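Local atomic coordinates of dehydrogenase (Chromobacterium violaceum, PDB entry 3Q2I), a protein that probably oxidises a UDP-linked N-acetylglucosaminuronic acid with NAD as cofactor, a step required for making 2,3-diacetamido-2,3-dideoxy-D-mannuronic acid. Residues I42-I47 with A54-T59; T68-Q73 with D77-T82. All coordinates share one frame; numbering follows the deposited sequence.

Interaction 1 of 2, residues I42-I47 with A54-T59; sequences IDVCDI and AAVERT. With NAI (1,4-dihydronicotinamide adenine dinucleotide), chain B.
Val-44 on the strand and Val-56 on the helix carry the tight part of this contact: Val-44 CG2 lies 3.6 Å from Val-56 CG2, the two branched side chains meeting at a slant. Val-44 has its CG1 beside the backbone N and anti to the carbonyl carbon (chi1 -69°), which leaves CG2 as the methyl pressed against the helix; the same CG2 is 4.2 Å from Ala-55 CB. The fit slackens toward the helix end, where Val-44 CG1 comes no closer than 4.4 Å to Thr-59 OG1. That hydroxyl is turned back on its own helix, giving a 2.7 Å hydrogen bond from Thr-59 OG1 to Ala-55 O. It stands 39° out of the carbonyl plane, while Thr-59 N reaches the same oxygen from the opposite face, so Ala-55 O has two donors. Ala-54, Glu-57 and Arg-58 lie on the solvent side of the helix; Arg-58 forms a salt bridge with Glu-33. Past the strand end, Asp-46 grips the adenosine ribose of the dinucleotide with both carboxylate oxygens: NAI O2B donates to Asp-46 OD1 at 2.7 Å, and NAI O3B to Asp-46 OD2 at 2.5 Å. Backbone N-H groups of Asp-48 and Cys-21 also bind OD1 and OD2 respectively, fixing the carboxylate's rotation. An acidic residue here is the familiar mark of NAD-binding Rossmann folds. Ile-47 lies against the adenine, its CG2 3.6 Å from NAI N1A. Strand and helix run nearly antiparallel (159°) as the first two elements of a beta-alpha-beta unit completed by strand 62-64; strand 39-45 is hydrogen-bonded between 62-64 and 14-19, and Phe-29 of helix 25-34 packs beside Ala-55 and Thr-59.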
loop_
_atom_site.group_PDB
_atom_site.type_symbol
_atom_site.label_atom_id
_atom_site.label_comp_id
_atom_site.label_asym_id
_atom_site.label_seq_id
_atom_site.Cartn_x
_atom_site.Cartn_y
_atom_site.Cartn_z
ATOM N N ILE A 42 15.488 -29.327 -43.947
ATOM C CA ILE A 42 16.655 -30.179 -44.082
ATOM C C ILE A 42 17.074 -30.905 -42.810
ATOM O O ILE A 42 17.888 -31.827 -42.861
ATOM C CB ILE A 42 17.866 -29.401 -44.672
ATOM C CG1 ILE A 42 18.091 -28.109 -43.869
ATOM C CG2 ILE A 42 17.558 -28.954 -46.100
ATOM C CD1 ILE A 42 19.514 -27.558 -43.947
ATOM N N ASP A 43 16.547 -30.494 -41.645
ATOM C CA ASP A 43 16.979 -31.107 -40.408
ATOM C C ASP A 43 15.833 -30.996 -39.389
ATOM O O ASP A 43 15.152 -29.970 -39.377
ATOM C CB ASP A 43 18.183 -30.348 -39.856
ATOM C CG ASP A 43 19.419 -30.549 -40.697
ATOM O OD1 ASP A 43 20.075 -31.605 -40.506
ATOM O OD2 ASP A 43 19.705 -29.664 -41.530
ATOM N N VAL A 44 15.594 -32.067 -38.640
ATOM C CA VAL A 44 14.537 -32.080 -37.618
ATOM C C VAL A 44 15.129 -32.643 -36.343
ATOM O O VAL A 44 16.104 -33.413 -36.342
ATOM C CB VAL A 44 13.249 -32.832 -38.019
ATOM C CG1 VAL A 44 12.501 -32.108 -39.095
ATOM C CG2 VAL A 44 13.547 -34.316 -38.398
ATOM N N CYS A 45 14.565 -32.220 -35.198
ATOM C CA CYS A 45 15.126 -32.600 -33.918
ATOM C C CYS A 45 13.983 -32.887 -32.938
ATOM O O CYS A 45 13.015 -32.119 -32.874
ATOM C CB CYS A 45 15.968 -31.454 -33.343
ATOM S SG CYS A 45 16.529 -31.768 -31.665
ATOM N N ASP A 46 14.100 -34.001 -32.217
ATOM C CA ASP A 46 13.203 -34.330 -31.104
ATOM C C ASP A 46 13.877 -35.241 -30.093
ATOM O O ASP A 46 14.663 -36.140 -30.467
ATOM C CB ASP A 46 11.844 -34.862 -31.588
ATOM C CG ASP A 46 10.740 -34.682 -30.546
ATOM O OD1 ASP A 46 10.948 -35.148 -29.404
ATOM O OD2 ASP A 46 9.705 -34.068 -30.865
ATOM N N ILE A 47 13.660 -34.999 -28.798
ATOM C CA ILE A 47 14.296 -35.859 -27.800
ATOM C C ILE A 47 13.558 -37.203 -27.665
ATOM O O ILE A 47 14.012 -38.089 -26.927
ATOM C CB ILE A 47 14.403 -35.171 -26.408
ATOM C CG1 ILE A 47 13.008 -34.788 -25.897
ATOM C CG2 ILE A 47 15.389 -34.019 -26.452
ATOM C CD1 ILE A 47 13.014 -34.346 -24.420
ATOM N N ALA A 54 8.907 -40.396 -36.922
ATOM C CA ALA A 54 7.786 -40.062 -37.767
ATOM C C ALA A 54 8.083 -38.847 -38.623
ATOM O O ALA A 54 7.682 -38.797 -39.784
ATOM C CB ALA A 54 6.488 -39.878 -36.937
ATOM N N ALA A 55 8.724 -37.832 -38.031
ATOM C CA ALA A 55 9.017 -36.600 -38.765
ATOM C C ALA A 55 10.032 -36.853 -39.893
ATOM O O ALA A 55 9.866 -36.345 -41.020
ATOM C CB ALA A 55 9.553 -35.508 -37.804
ATOM N N VAL A 56 11.083 -37.592 -39.572
ATOM C CA VAL A 56 12.116 -37.867 -40.586
ATOM C C VAL A 56 11.536 -38.654 -41.776
ATOM O O VAL A 56 11.817 -38.379 -42.946
ATOM C CB VAL A 56 13.295 -38.640 -39.981
ATOM C CG1 VAL A 56 14.101 -39.403 -41.070
ATOM C CG2 VAL A 56 14.163 -37.764 -39.081
ATOM N N GLU A 57 10.675 -39.619 -41.478
ATOM C CA GLU A 57 10.062 -40.404 -42.529
ATOM C C GLU A 57 9.063 -39.594 -43.350
ATOM O O GLU A 57 9.057 -39.671 -44.578
ATOM C CB GLU A 57 9.549 -41.721 -41.938
ATOM C CG GLU A 57 10.698 -42.417 -41.189
ATOM C CD GLU A 57 10.310 -43.694 -40.450
ATOM O OE1 GLU A 57 9.186 -43.742 -39.885
ATOM O OE2 GLU A 57 11.156 -44.633 -40.410
ATOM N N ARG A 58 8.316 -38.695 -42.709
ATOM C CA ARG A 58 7.412 -37.837 -43.454
ATOM C C ARG A 58 8.128 -36.805 -44.345
ATOM O O ARG A 58 7.647 -36.488 -45.434
ATOM C CB ARG A 58 6.438 -37.094 -42.530
ATOM C CG ARG A 58 5.333 -36.374 -43.292
ATOM C CD ARG A 58 4.758 -35.206 -42.504
ATOM N NE ARG A 58 4.239 -34.117 -43.331
ATOM C CZ ARG A 58 3.109 -33.466 -43.057
ATOM N NH1 ARG A 58 2.684 -32.477 -43.831
ATOM N NH2 ARG A 58 2.374 -33.843 -42.021
ATOM N N THR A 59 9.207 -36.206 -43.850
ATOM C CA THR A 59 9.706 -34.957 -44.446
ATOM C C THR A 59 10.984 -35.206 -45.240
ATOM O O THR A 59 11.346 -34.382 -46.078
ATOM C CB THR A 59 10.089 -33.952 -43.328
ATOM O OG1 THR A 59 11.139 -34.505 -42.540
ATOM C CG2 THR A 59 8.876 -33.630 -42.467
HETATM P PA NAI B . 3.661 -31.189 -28.274
HETATM O O1A NAI B . 3.765 -31.668 -26.885
HETATM O O2A NAI B . 2.676 -31.926 -29.285
HETATM O O5B NAI B . 5.053 -31.128 -29.018
HETATM C C5B NAI B . 6.094 -31.422 -28.130
HETATM C C4B NAI B . 7.338 -31.739 -28.948
HETATM O O4B NAI B . 8.550 -31.145 -28.449
HETATM C C3B NAI B . 7.358 -33.218 -28.555
HETATM O O3B NAI B . 7.460 -34.050 -29.720
HETATM C C2B NAI B . 8.472 -33.332 -27.502
HETATM O O2B NAI B . 9.101 -34.606 -27.443
HETATM C C1B NAI B . 9.417 -32.248 -28.074
HETATM N N9A NAI B . 10.440 -31.820 -27.149
HETATM C C8A NAI B . 10.271 -31.514 -25.820
HETATM N N7A NAI B . 11.410 -31.098 -25.343
HETATM C C5A NAI B . 12.351 -31.013 -26.343
HETATM C C6A NAI B . 13.713 -30.659 -26.422
HETATM N N6A NAI B . 14.421 -30.210 -25.327
HETATM N N1A NAI B . 14.334 -30.758 -27.610
HETATM C C2A NAI B . 13.673 -31.197 -28.662
HETATM N N3A NAI B . 12.391 -31.554 -28.666
HETATM C C4A NAI B . 11.718 -31.493 -27.498
HETATM O O3 NAI B . 3.211 -29.661 -28.225
HETATM P PN NAI B . 2.589 -28.793 -29.344
HETATM O O1N NAI B . 1.097 -28.702 -29.193
HETATM O O2N NAI B . 3.097 -29.103 -30.773
HETATM O O5D NAI B . 2.904 -27.249 -28.936
HETATM C C5D NAI B . 4.204 -26.921 -29.367
HETATM C C4D NAI B . 4.442 -25.415 -29.311
HETATM O O4D NAI B . 3.574 -24.869 -30.319
HETATM C C3D NAI B . 3.953 -24.728 -28.005
HETATM O O3D NAI B . 4.810 -23.601 -27.804
HETATM C C2D NAI B . 2.556 -24.210 -28.366
HETATM O O2D NAI B . 2.219 -23.019 -27.659
HETATM C C1D NAI B . 2.676 -23.866 -29.880
HETATM N N1N NAI B . 1.412 -23.927 -30.579
HETATM C C2N NAI B . 1.046 -22.916 -31.338
HETATM C C3N NAI B . -0.196 -22.876 -31.983
HETATM C C7N NAI B . -0.579 -21.747 -32.860
HETATM O O7N NAI B . -1.720 -21.403 -33.109
HETATM N N7N NAI B . 0.390 -20.996 -33.460
HETATM C C4N NAI B . -1.093 -23.927 -31.706
HETATM C C5N NAI B . -0.622 -25.013 -30.989
HETATM C C6N NAI B . 0.627 -24.998 -30.421
#

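Interaction 2 of 2, residues T68-Q73 with D77-T82; sequences TDMLAQ and DIVILT. With NAI (1,4-dihydronicotinamide adenine dinucleotide), chain B.
Asp-77 OD2, gripped by a salt bridge from Arg-12 NH1 and a hydrogen bond from the backbone N of Arg-15, fixes the start of the strand two residues before Val-79, the residue that meets Met-70 and Leu-71 of the helix. The contact itself is apolar, with no hydrogen bond between the segments. Val-79 offers a separate methyl to each partner. With CG1 anti to the backbone N (chi1 177°) and CG2 anti to the carbonyl carbon, the valine fork opens toward the helix. Leu-71 CD2 touches Val-79 CG2 at 3.9 Å, the two side chains crossing at about a right angle. On the other branch Met-70 makes a looser contact, its CE 4.4 Å from Val-79 CG1. The methionine is extended through CB and CG, then bends at the thioether (chi3 77°), and this turn sets its terminal methyl near the valine. All three side chains are buried. Cys-95 of helix 88-97 packs on both Leu-71 and Val-79, while Ile-80, whose side chain points away from helix 67-73, meets Phe-16 and Tyr-308. Backbone bonds of Val-79 to His-101 and Met-103 and of Ile-78 to Arg-15 and Ala-17 seat the strand between its two parallel neighbours. At its far end Thr-82 O lies 3.4 Å from NAI C5D, on the ribose of the nicotinamide half. Helix 67-73 thus makes the Rossmann-fold crossover from edge strand 62-64 over the sheet to strand 78-81, whose C-terminal end opens on the dinucleotide site.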
loop_
_atom_site.group_PDB
_atom_site.type_symbol
_atom_site.label_atom_id
_atom_site.label_comp_id
_atom_site.label_asym_id
_atom_site.label_seq_id
_atom_site.Cartn_x
_atom_site.Cartn_y
_atom_site.Cartn_z
ATOM N N THR A 68 21.480 -29.060 -29.605
ATOM C CA THR A 68 22.870 -28.643 -29.637
ATOM C C THR A 68 23.637 -29.344 -30.763
ATOM O O THR A 68 24.401 -28.695 -31.475
ATOM C CB THR A 68 23.587 -28.876 -28.305
ATOM O OG1 THR A 68 22.944 -28.121 -27.253
ATOM C CG2 THR A 68 25.011 -28.375 -28.408
ATOM N N ASP A 69 23.372 -30.634 -30.945
ATOM C CA ASP A 69 23.894 -31.361 -32.113
ATOM C C ASP A 69 23.368 -30.845 -33.442
ATOM O O ASP A 69 24.154 -30.667 -34.376
ATOM C CB ASP A 69 23.503 -32.830 -32.026
ATOM C CG ASP A 69 24.216 -33.542 -30.921
ATOM O OD1 ASP A 69 25.199 -32.966 -30.410
ATOM O OD2 ASP A 69 23.783 -34.658 -30.567
ATOM N N MET A 70 22.053 -30.701 -33.584
ATOM C CA MET A 70 21.508 -30.196 -34.836
ATOM C C MET A 70 22.170 -28.866 -35.201
ATOM O O MET A 70 22.466 -28.634 -36.388
ATOM C CB MET A 70 19.973 -30.126 -34.828
ATOM C CG MET A 70 19.341 -29.482 -36.048
ATOM S SD MET A 70 17.559 -29.629 -36.235
ATOM C CE MET A 70 17.083 -28.375 -35.017
ATOM N N LEU A 71 22.441 -28.011 -34.207
ATOM C CA LEU A 71 22.978 -26.678 -34.489
ATOM C C LEU A 71 24.416 -26.752 -34.959
ATOM O O LEU A 71 24.845 -25.933 -35.777
ATOM C CB LEU A 71 22.919 -25.780 -33.249
ATOM C CG LEU A 71 21.498 -25.349 -32.882
ATOM C CD1 LEU A 71 21.565 -24.413 -31.675
ATOM C CD2 LEU A 71 20.704 -24.698 -34.027
ATOM N N ALA A 72 25.146 -27.724 -34.425
ATOM C CA ALA A 72 26.505 -28.016 -34.897
ATOM C C ALA A 72 26.564 -28.524 -36.356
ATOM O O ALA A 72 27.615 -28.476 -36.998
ATOM C CB ALA A 72 27.173 -29.021 -33.954
ATOM N N GLN A 73 25.454 -29.016 -36.891
ATOM C CA GLN A 73 25.482 -29.662 -38.193
ATOM C C GLN A 73 24.754 -28.912 -39.303
ATOM O O GLN A 73 25.208 -28.875 -40.452
ATOM C CB GLN A 73 24.984 -31.100 -38.079
ATOM C CG GLN A 73 25.797 -31.957 -37.123
ATOM C CD GLN A 73 25.123 -33.287 -36.891
ATOM O OE1 GLN A 73 24.504 -33.830 -37.810
ATOM N NE2 GLN A 73 25.221 -33.814 -35.668
ATOM N N ASP A 77 18.968 -21.754 -42.760
ATOM C CA ASP A 77 18.902 -20.298 -42.612
ATOM C C ASP A 77 18.124 -19.965 -41.315
ATOM O O ASP A 77 18.495 -19.045 -40.592
ATOM C CB ASP A 77 18.160 -19.703 -43.806
ATOM C CG ASP A 77 18.926 -19.891 -45.115
ATOM O OD1 ASP A 77 20.092 -19.478 -45.135
ATOM O OD2 ASP A 77 18.385 -20.508 -46.043
ATOM N N ILE A 78 17.030 -20.682 -41.106
ATOM C CA ILE A 78 16.105 -20.459 -39.977
ATOM C C ILE A 78 15.880 -21.746 -39.183
ATOM O O ILE A 78 15.744 -22.830 -39.757
ATOM C CB ILE A 78 14.762 -20.026 -40.528
ATOM C CG1 ILE A 78 14.981 -18.671 -41.189
ATOM C CG2 ILE A 78 13.649 -20.074 -39.394
ATOM C CD1 ILE A 78 13.821 -18.153 -41.989
ATOM N N VAL A 79 15.833 -21.641 -37.855
ATOM C CA VAL A 79 15.588 -22.778 -36.965
ATOM C C VAL A 79 14.216 -22.517 -36.364
ATOM O O VAL A 79 13.968 -21.414 -35.853
ATOM C CB VAL A 79 16.620 -22.927 -35.824
ATOM C CG1 VAL A 79 16.252 -24.106 -34.896
ATOM C CG2 VAL A 79 18.018 -23.231 -36.395
ATOM N N ILE A 80 13.312 -23.477 -36.495
ATOM C CA ILE A 80 11.905 -23.296 -36.128
ATOM C C ILE A 80 11.742 -23.971 -34.764
ATOM O O ILE A 80 12.208 -25.106 -34.554
ATOM C CB ILE A 80 10.996 -24.050 -37.101
ATOM C CG1 ILE A 80 11.175 -23.509 -38.537
ATOM C CG2 ILE A 80 9.565 -23.949 -36.667
ATOM C CD1 ILE A 80 10.931 -24.596 -39.613
ATOM N N LEU A 81 11.129 -23.263 -33.801
ATOM C CA LEU A 81 10.968 -23.823 -32.452
ATOM C C LEU A 81 9.503 -24.217 -32.212
ATOM O O LEU A 81 8.624 -23.350 -32.088
ATOM C CB LEU A 81 11.347 -22.745 -31.403
ATOM C CG LEU A 81 12.734 -22.165 -31.614
ATOM C CD1 LEU A 81 13.054 -21.192 -30.425
ATOM C CD2 LEU A 81 13.764 -23.252 -31.685
ATOM N N THR A 82 9.222 -25.521 -32.216
ATOM C CA THR A 82 7.877 -26.039 -32.016
ATOM C C THR A 82 7.889 -26.992 -30.791
ATOM O O THR A 82 7.136 -27.975 -30.704
ATOM C CB THR A 82 7.331 -26.740 -33.299
ATOM O OG1 THR A 82 8.353 -27.610 -33.789
ATOM C CG2 THR A 82 6.902 -25.767 -34.372
HETATM P PA NAI B . 3.661 -31.189 -28.274
HETATM O O1A NAI B . 3.765 -31.668 -26.885
HETATM O O2A NAI B . 2.676 -31.926 -29.285
HETATM O O5B NAI B . 5.053 -31.128 -29.018
HETATM C C5B NAI B . 6.094 -31.422 -28.130
HETATM C C4B NAI B . 7.338 -31.739 -28.948
HETATM O O4B NAI B . 8.550 -31.145 -28.449
HETATM C C3B NAI B . 7.358 -33.218 -28.555
HETATM O O3B NAI B . 7.460 -34.050 -29.720
HETATM C C2B NAI B . 8.472 -33.332 -27.502
HETATM O O2B NAI B . 9.101 -34.606 -27.443
HETATM C C1B NAI B . 9.417 -32.248 -28.074
HETATM N N9A NAI B . 10.440 -31.820 -27.149
HETATM C C8A NAI B . 10.271 -31.514 -25.820
HETATM N N7A NAI B . 11.410 -31.098 -25.343
HETATM C C5A NAI B . 12.351 -31.013 -26.343
HETATM C C6A NAI B . 13.713 -30.659 -26.422
HETATM N N6A NAI B . 14.421 -30.210 -25.327
HETATM N N1A NAI B . 14.334 -30.758 -27.610
HETATM C C2A NAI B . 13.673 -31.197 -28.662
HETATM N N3A NAI B . 12.391 -31.554 -28.666
HETATM C C4A NAI B . 11.718 -31.493 -27.498
HETATM O O3 NAI B . 3.211 -29.661 -28.225
HETATM P PN NAI B . 2.589 -28.793 -29.344
HETATM O O1N NAI B . 1.097 -28.702 -29.193
HETATM O O2N NAI B . 3.097 -29.103 -30.773
HETATM O O5D NAI B . 2.904 -27.249 -28.936
HETATM C C5D NAI B . 4.204 -26.921 -29.367
HETATM C C4D NAI B . 4.442 -25.415 -29.311
HETATM O O4D NAI B . 3.574 -24.869 -30.319
HETATM C C3D NAI B . 3.953 -24.728 -28.005
HETATM O O3D NAI B . 4.810 -23.601 -27.804
HETATM C C2D NAI B . 2.556 -24.210 -28.366
HETATM O O2D NAI B . 2.219 -23.019 -27.659
HETATM C C1D NAI B . 2.676 -23.866 -29.880
HETATM N N1N NAI B . 1.412 -23.927 -30.579
HETATM C C2N NAI B . 1.046 -22.916 -31.338
HETATM C C3N NAI B . -0.196 -22.876 -31.983
HETATM C C7N NAI B . -0.579 -21.747 -32.860
HETATM O O7N NAI B . -1.720 -21.403 -33.109
HETATM N N7N NAI B . 0.390 -20.996 -33.460
HETATM C C4N NAI B . -1.093 -23.927 -31.706
HETATM C C5N NAI B . -0.622 -25.013 -30.989
HETATM C C6N NAI B . 0.627 -24.998 -30.421
#

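Interactions 1 and 2 each set a helix on a strand of the same parallel sheet, but against opposite faces. Val-44 faces helix 49-59, whereas the other side of strand 39-45 meets helix 67-73: Met-70 CE lies 3.7 Å from Cys-45 CB, and Met-70 SD 3.7 Å from Asp-43 CB. Met-70 therefore joins the two contacts directly. Interaction 2 is wholly buried and apolar; interaction 1 is only partly buried, with charged residues on the outer side of its helix. At the cofactor their roles also differ: 42-47 binds the adenosine end through a carboxylate, while 77-82 brings a backbone carbonyl beside the nicotinamide ribose.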